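Local coordinates for protein prolyl oligopeptidase (Galerina marginata, PDB 5N4B) that cleaves peptide bonds after prolyl residues and macrocyclises the trimmed precursor peptide in the biosynthesis of the amanitin toxins, at residues F76-Y82 with P510-F515; G423-P427 with D505-S509. The protein carries 1 engineered substitution. All blocks are in the same frame, centred on the assembly; numbering follows the deposited sequence.

Interaction 1 (F76-Y82 with P510-F515)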
loop_
_atom_site.group_PDB
_atom_site.type_symbol
_atom_site.label_atom_id
_atom_site.label_comp_id
_atom_site.label_asym_id
_atom_site.label_seq_id
_atom_site.Cartn_x
_atom_site.Cartn_y
_atom_site.Cartn_z
ATOM N N PHE A 76 -5.053 10.101 20.856
ATOM C CA PHE A 76 -4.821 9.781 19.447
ATOM C C PHE A 76 -5.641 10.693 18.537
ATOM O O PHE A 76 -5.156 11.134 17.495
ATOM C CB PHE A 76 -5.188 8.329 19.155
ATOM C CG PHE A 76 -4.238 7.289 19.751
ATOM C CD1 PHE A 76 -3.031 7.649 20.289
ATOM C CD2 PHE A 76 -4.601 5.964 19.755
ATOM C CE1 PHE A 76 -2.142 6.665 20.764
ATOM C CE2 PHE A 76 -3.736 4.957 20.264
ATOM C CZ PHE A 76 -2.530 5.321 20.766
ATOM N N ARG A 77 -6.903 10.925 18.883
ATOM C CA ARG A 77 -7.704 11.857 18.097
ATOM C C ARG A 77 -7.041 13.217 18.038
ATOM O O ARG A 77 -6.938 13.815 16.970
ATOM C CB ARG A 77 -9.086 11.972 18.722
ATOM C CG ARG A 77 -10.119 12.671 17.848
ATOM C CD ARG A 77 -11.479 12.851 18.538
ATOM N NE ARG A 77 -12.061 11.577 19.059
ATOM C CZ ARG A 77 -12.116 11.222 20.314
ATOM N NH1 ARG A 77 -11.641 11.997 21.285
ATOM N NH2 ARG A 77 -12.689 10.068 20.632
ATOM N N ALA A 78 -6.537 13.700 19.178
ATOM C CA ALA A 78 -5.857 14.996 19.174
ATOM C C ALA A 78 -4.616 14.963 18.299
ATOM O O ALA A 78 -4.325 15.923 17.582
ATOM C CB ALA A 78 -5.536 15.418 20.600
ATOM N N SER A 79 -3.878 13.862 18.346
ATOM C CA SER A 79 -2.652 13.767 17.559
ATOM C C SER A 79 -2.919 13.793 16.064
ATOM O O SER A 79 -2.039 14.196 15.304
ATOM C CB SER A 79 -1.848 12.524 17.953
ATOM O OG SER A 79 -2.284 11.362 17.310
ATOM N N ARG A 80 -4.089 13.378 15.622
ATOM C CA ARG A 80 -4.479 13.385 14.207
ATOM C C ARG A 80 -5.112 14.706 13.791
ATOM O O ARG A 80 -5.283 14.947 12.606
ATOM C CB ARG A 80 -5.464 12.239 13.939
ATOM C CG ARG A 80 -4.862 10.865 14.051
ATOM C CD ARG A 80 -4.339 10.328 12.784
ATOM N NE ARG A 80 -5.377 10.250 11.746
ATOM C CZ ARG A 80 -5.609 9.190 10.986
ATOM N NH1 ARG A 80 -6.578 9.251 10.094
ATOM N NH2 ARG A 80 -4.854 8.095 11.098
ATOM N N ASN A 81 -5.445 15.573 14.737
ATOM C CA ASN A 81 -6.266 16.753 14.441
ATOM C C ASN A 81 -5.382 17.934 14.055
ATOM O O ASN A 81 -5.201 18.908 14.799
ATOM C CB ASN A 81 -7.126 17.075 15.646
ATOM C CG ASN A 81 -8.225 18.058 15.320
ATOM O OD1 ASN A 81 -8.519 18.303 14.166
ATOM N ND2 ASN A 81 -8.845 18.599 16.345
ATOM N N TYR A 82 -4.853 17.830 12.823
ATOM C CA TYR A 82 -4.071 18.918 12.236
ATOM C C TYR A 82 -4.321 18.919 10.732
ATOM O O TYR A 82 -4.576 17.867 10.136
ATOM C CB TYR A 82 -2.548 18.808 12.510
ATOM C CG TYR A 82 -1.903 17.541 12.032
ATOM C CD1 TYR A 82 -1.799 16.435 12.869
ATOM C CD2 TYR A 82 -1.365 17.442 10.756
ATOM C CE1 TYR A 82 -1.203 15.274 12.458
ATOM C CE2 TYR A 82 -0.766 16.243 10.341
ATOM C CZ TYR A 82 -0.676 15.189 11.187
ATOM O OH TYR A 82 -0.042 14.052 10.730
ATOM N N PRO A 510 1.371 10.130 13.703
ATOM C CA PRO A 510 1.229 10.823 14.986
ATOM C C PRO A 510 0.713 9.906 16.063
ATOM O O PRO A 510 1.053 10.126 17.222
ATOM C CB PRO A 510 0.249 11.974 14.677
ATOM C CG PRO A 510 -0.519 11.450 13.467
ATOM C CD PRO A 510 0.512 10.690 12.651
ATOM N N ILE A 511 -0.069 8.886 15.724
ATOM C CA ILE A 511 -0.531 7.964 16.755
ATOM C C ILE A 511 0.639 7.177 17.330
ATOM O O ILE A 511 0.739 6.995 18.551
ATOM C CB ILE A 511 -1.641 7.071 16.191
ATOM C CG1 ILE A 511 -2.929 7.937 16.017
ATOM C CG2 ILE A 511 -1.842 5.814 17.045
ATOM C CD1 ILE A 511 -4.168 7.188 15.591
ATOM N N ILE A 512 1.504 6.623 16.471
ATOM C CA ILE A 512 2.650 5.889 16.987
ATOM C C ILE A 512 3.496 6.797 17.861
ATOM O O ILE A 512 3.881 6.404 18.971
ATOM C CB ILE A 512 3.454 5.224 15.863
ATOM C CG1 ILE A 512 2.585 4.121 15.252
ATOM C CG2 ILE A 512 4.749 4.654 16.419
ATOM C CD1 ILE A 512 3.115 3.464 13.976
ATOM N N LEU A 513 3.820 8.009 17.405
ATOM C CA LEU A 513 4.645 8.881 18.242
ATOM C C LEU A 513 3.972 9.180 19.574
ATOM O O LEU A 513 4.625 9.251 20.607
ATOM C CB LEU A 513 5.000 10.187 17.511
ATOM C CG LEU A 513 5.831 9.990 16.236
ATOM C CD1 LEU A 513 6.169 11.344 15.660
ATOM C CD2 LEU A 513 7.098 9.160 16.445
ATOM N N THR A 514 2.665 9.370 19.567
ATOM C CA THR A 514 1.946 9.604 20.815
ATOM C C THR A 514 2.087 8.406 21.746
ATOM O O THR A 514 2.328 8.575 22.943
ATOM C CB THR A 514 0.489 9.887 20.483
ATOM O OG1 THR A 514 0.403 11.101 19.742
ATOM C CG2 THR A 514 -0.330 10.064 21.735
ATOM N N PHE A 515 1.955 7.195 21.225
ATOM C CA PHE A 515 2.165 6.019 22.051
ATOM C C PHE A 515 3.572 5.994 22.632
ATOM O O PHE A 515 3.768 5.721 23.823
ATOM C CB PHE A 515 1.920 4.767 21.229
ATOM C CG PHE A 515 1.967 3.471 21.993
ATOM C CD1 PHE A 515 3.169 2.819 22.167
ATOM C CD2 PHE A 515 0.820 2.939 22.545
ATOM C CE1 PHE A 515 3.227 1.636 22.849
ATOM C CE2 PHE A 515 0.874 1.748 23.221
ATOM C CZ PHE A 515 2.068 1.102 23.388
#

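Interaction 2 (G423-P427 with D505-S509)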
loop_
_atom_site.group_PDB
_atom_site.type_symbol
_atom_site.label_atom_id
_atom_site.label_comp_id
_atom_site.label_asym_id
_atom_site.label_seq_id
_atom_site.Cartn_x
_atom_site.Cartn_y
_atom_site.Cartn_z
ATOM N N GLY A 423 8.907 11.195 7.044
ATOM C CA GLY A 423 9.667 10.189 7.739
ATOM C C GLY A 423 9.215 10.120 9.174
ATOM O O GLY A 423 8.202 10.701 9.544
ATOM N N PHE A 424 9.937 9.352 9.978
ATOM C CA PHE A 424 9.440 9.054 11.308
ATOM C C PHE A 424 9.197 10.292 12.140
ATOM O O PHE A 424 8.255 10.290 12.961
ATOM C CB PHE A 424 10.390 8.093 12.040
ATOM C CG PHE A 424 10.485 6.734 11.404
ATOM C CD1 PHE A 424 9.411 5.904 11.333
ATOM C CD2 PHE A 424 11.697 6.297 10.895
ATOM C CE1 PHE A 424 9.469 4.676 10.756
ATOM C CE2 PHE A 424 11.791 5.054 10.332
ATOM C CZ PHE A 424 10.700 4.232 10.249
ATOM N N ASN A 425 9.992 11.338 11.940
ATOM C CA ASN A 425 9.796 12.621 12.625
ATOM C C ASN A 425 9.663 13.799 11.661
ATOM O O ASN A 425 9.870 14.945 12.061
ATOM C CB ASN A 425 10.877 12.846 13.663
ATOM C CG ASN A 425 12.253 12.910 13.068
ATOM O OD1 ASN A 425 12.419 13.183 11.876
ATOM N ND2 ASN A 425 13.266 12.637 13.896
ATOM N N THR A 426 9.248 13.542 10.415
ATOM C CA THR A 426 9.001 14.584 9.419
ATOM C C THR A 426 7.553 14.434 8.958
ATOM O O THR A 426 7.239 13.504 8.194
ATOM C CB THR A 426 9.940 14.514 8.218
ATOM O OG1 THR A 426 11.281 14.708 8.671
ATOM C CG2 THR A 426 9.577 15.578 7.183
ATOM N N PRO A 427 6.634 15.295 9.401
ATOM C CA PRO A 427 5.218 15.068 9.101
ATOM C C PRO A 427 4.810 15.150 7.639
ATOM O O PRO A 427 3.874 14.473 7.232
ATOM C CB PRO A 427 4.513 16.161 9.920
ATOM C CG PRO A 427 5.493 16.762 10.798
ATOM C CD PRO A 427 6.870 16.315 10.448
ATOM N N ASP A 505 9.527 1.384 4.423
ATOM C CA ASP A 505 10.107 2.730 4.382
ATOM C C ASP A 505 9.716 3.577 5.600
ATOM O O ASP A 505 8.630 3.402 6.168
ATOM C CB ASP A 505 9.566 3.494 3.181
ATOM C CG ASP A 505 10.134 3.073 1.873
ATOM O OD1 ASP A 505 11.244 2.514 1.842
ATOM O OD2 ASP A 505 9.449 3.346 0.869
ATOM N N PRO A 506 10.523 4.568 5.962
ATOM C CA PRO A 506 10.094 5.564 6.964
ATOM C C PRO A 506 8.767 6.187 6.594
ATOM O O PRO A 506 8.455 6.389 5.429
ATOM C CB PRO A 506 11.212 6.605 6.926
ATOM C CG PRO A 506 12.441 5.822 6.429
ATOM C CD PRO A 506 11.873 4.823 5.447
ATOM N N PHE A 507 7.989 6.518 7.617
ATOM C CA PHE A 507 6.680 7.136 7.463
ATOM C C PHE A 507 6.376 7.883 8.747
ATOM O O PHE A 507 6.928 7.579 9.811
ATOM C CB PHE A 507 5.608 6.102 7.129
ATOM C CG PHE A 507 5.326 5.132 8.226
ATOM C CD1 PHE A 507 6.075 4.027 8.392
ATOM C CD2 PHE A 507 4.243 5.323 9.068
ATOM C CE1 PHE A 507 5.797 3.117 9.417
ATOM C CE2 PHE A 507 3.947 4.397 10.080
ATOM C CZ PHE A 507 4.741 3.317 10.242
ATOM N N PHE A 508 5.464 8.845 8.650
ATOM C CA PHE A 508 5.038 9.640 9.808
ATOM C C PHE A 508 3.692 9.133 10.327
ATOM O O PHE A 508 2.712 9.072 9.570
ATOM C CB PHE A 508 4.897 11.117 9.470
ATOM C CG PHE A 508 4.651 11.955 10.662
ATOM C CD1 PHE A 508 5.680 12.277 11.520
ATOM C CD2 PHE A 508 3.377 12.454 10.927
ATOM C CE1 PHE A 508 5.437 13.047 12.652
ATOM C CE2 PHE A 508 3.145 13.200 12.059
ATOM C CZ PHE A 508 4.146 13.494 12.895
ATOM N N SER A 509 3.640 8.792 11.609
ATOM C CA SER A 509 2.400 8.407 12.263
ATOM C C SER A 509 2.271 9.151 13.581
ATOM O O SER A 509 3.009 8.838 14.532
ATOM C CB SER A 509 2.407 6.918 12.546
ATOM O OG SER A 509 1.263 6.609 13.384
HETATM O O HOH W 1 6.209 8.393 12.849
#

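Interaction 1 (F76-Y82 with P510-F515)
This is a helix-helix contact inside the alpha/beta-hydrolase part of a prolyl oligopeptidase. The C-terminal end of helix 68-80, from the N-terminal region of the chain, packs on the N-terminal part of helix 510-519, residues 510-515. The two short axes approach to 8.8 Å, and their directions differ by 131°, so the helices cross obliquely and run roughly against each other. No hydrogen bond joins the segments. The contact is mainly apolar and buries 424 Å². Phe76 lays one ring face on Ile511. Ile511 CG2 sits 3.6 Å from the ring centroid, almost exactly on the ring normal, which makes a CH-pi contact. The ring edge meets the methyl of Thr514, with Phe76 CD1 3.9 Å from Thr514 CG2. Trp716 and Ala712 of helix 705-722 also touch Phe76 and Ile511, so three helices share this core. Ser79 is the small residue at the crossing. Its hydroxyl is turned back on its own helix, with Ser79 OG donating to Phe76 O at 2.9 Å. Thr514 OG1 likewise donates to Pro510 O at 2.8 Å. Both polar groups are thereby satisfied within a buried interface. Past the helix end, Tyr82 borders the proline that starts the other helix. Its ring edge faces that proline, with Tyr82 OH 3.8 Å from Pro510 CG.

Interaction 2 (G423-P427 with D505-S509)
A beta-hairpin turn of the seventh propeller blade fits against the loop leading into helix 510-519 of the hydrolase domain. Gly423 to Thr426 form a type I beta turn, closed by Thr426 N to Gly423 O at 3.2 Å. Phe424 projects from this turn. Its ring lies over Pro506, with Pro506 CA 3.9 Å from the ring centroid. Its edge points toward the face of Phe507 in an offset edge-to-face pair, centroids 5.9 Å apart. Phe477, Val479 and Val525 of the hydrolase sheet also touch Phe424. Phe508 is the reciprocal bump, filling the concave side made by Pro427 and the carbonyls of Gly423 and Thr426. Phe508 CB is 3.3 Å from Gly423 O and 3.6 Å from Thr426 O. Pro427 CA sits over the Phe508 ring face, 3.6 Å from the centroid. Gly423 CA comes within 4.3 Å of Phe507 CA. No direct hydrogen bond crosses; one water bridges, donating to Phe424 O at 2.8 Å and Phe507 O at 3.2 Å, and accepting from Ser509 N at 2.9 Å.

Interactions 1 and 2 have centres 13 Å apart and touch each other. Residues 505-509 run directly into 510-515, so one continuous piece of the hydrolase domain serves both. Ser509 caps helix 510-519 through a hydrogen bond from Ile512 N to Ser509 OG. Along the chain the order is 76-82, 423-427, 505-509, 510-515, with the first six blades and the start of the seventh lying between the first two. Interaction 1 therefore joins the N-terminal helical part to the hydrolase core, while interaction 2 joins the last blade to it. Phe508 links the two contacts, meeting both Tyr82 and Leu513. The bound peptide touches both contacts, although they lie away from the catalytic residues.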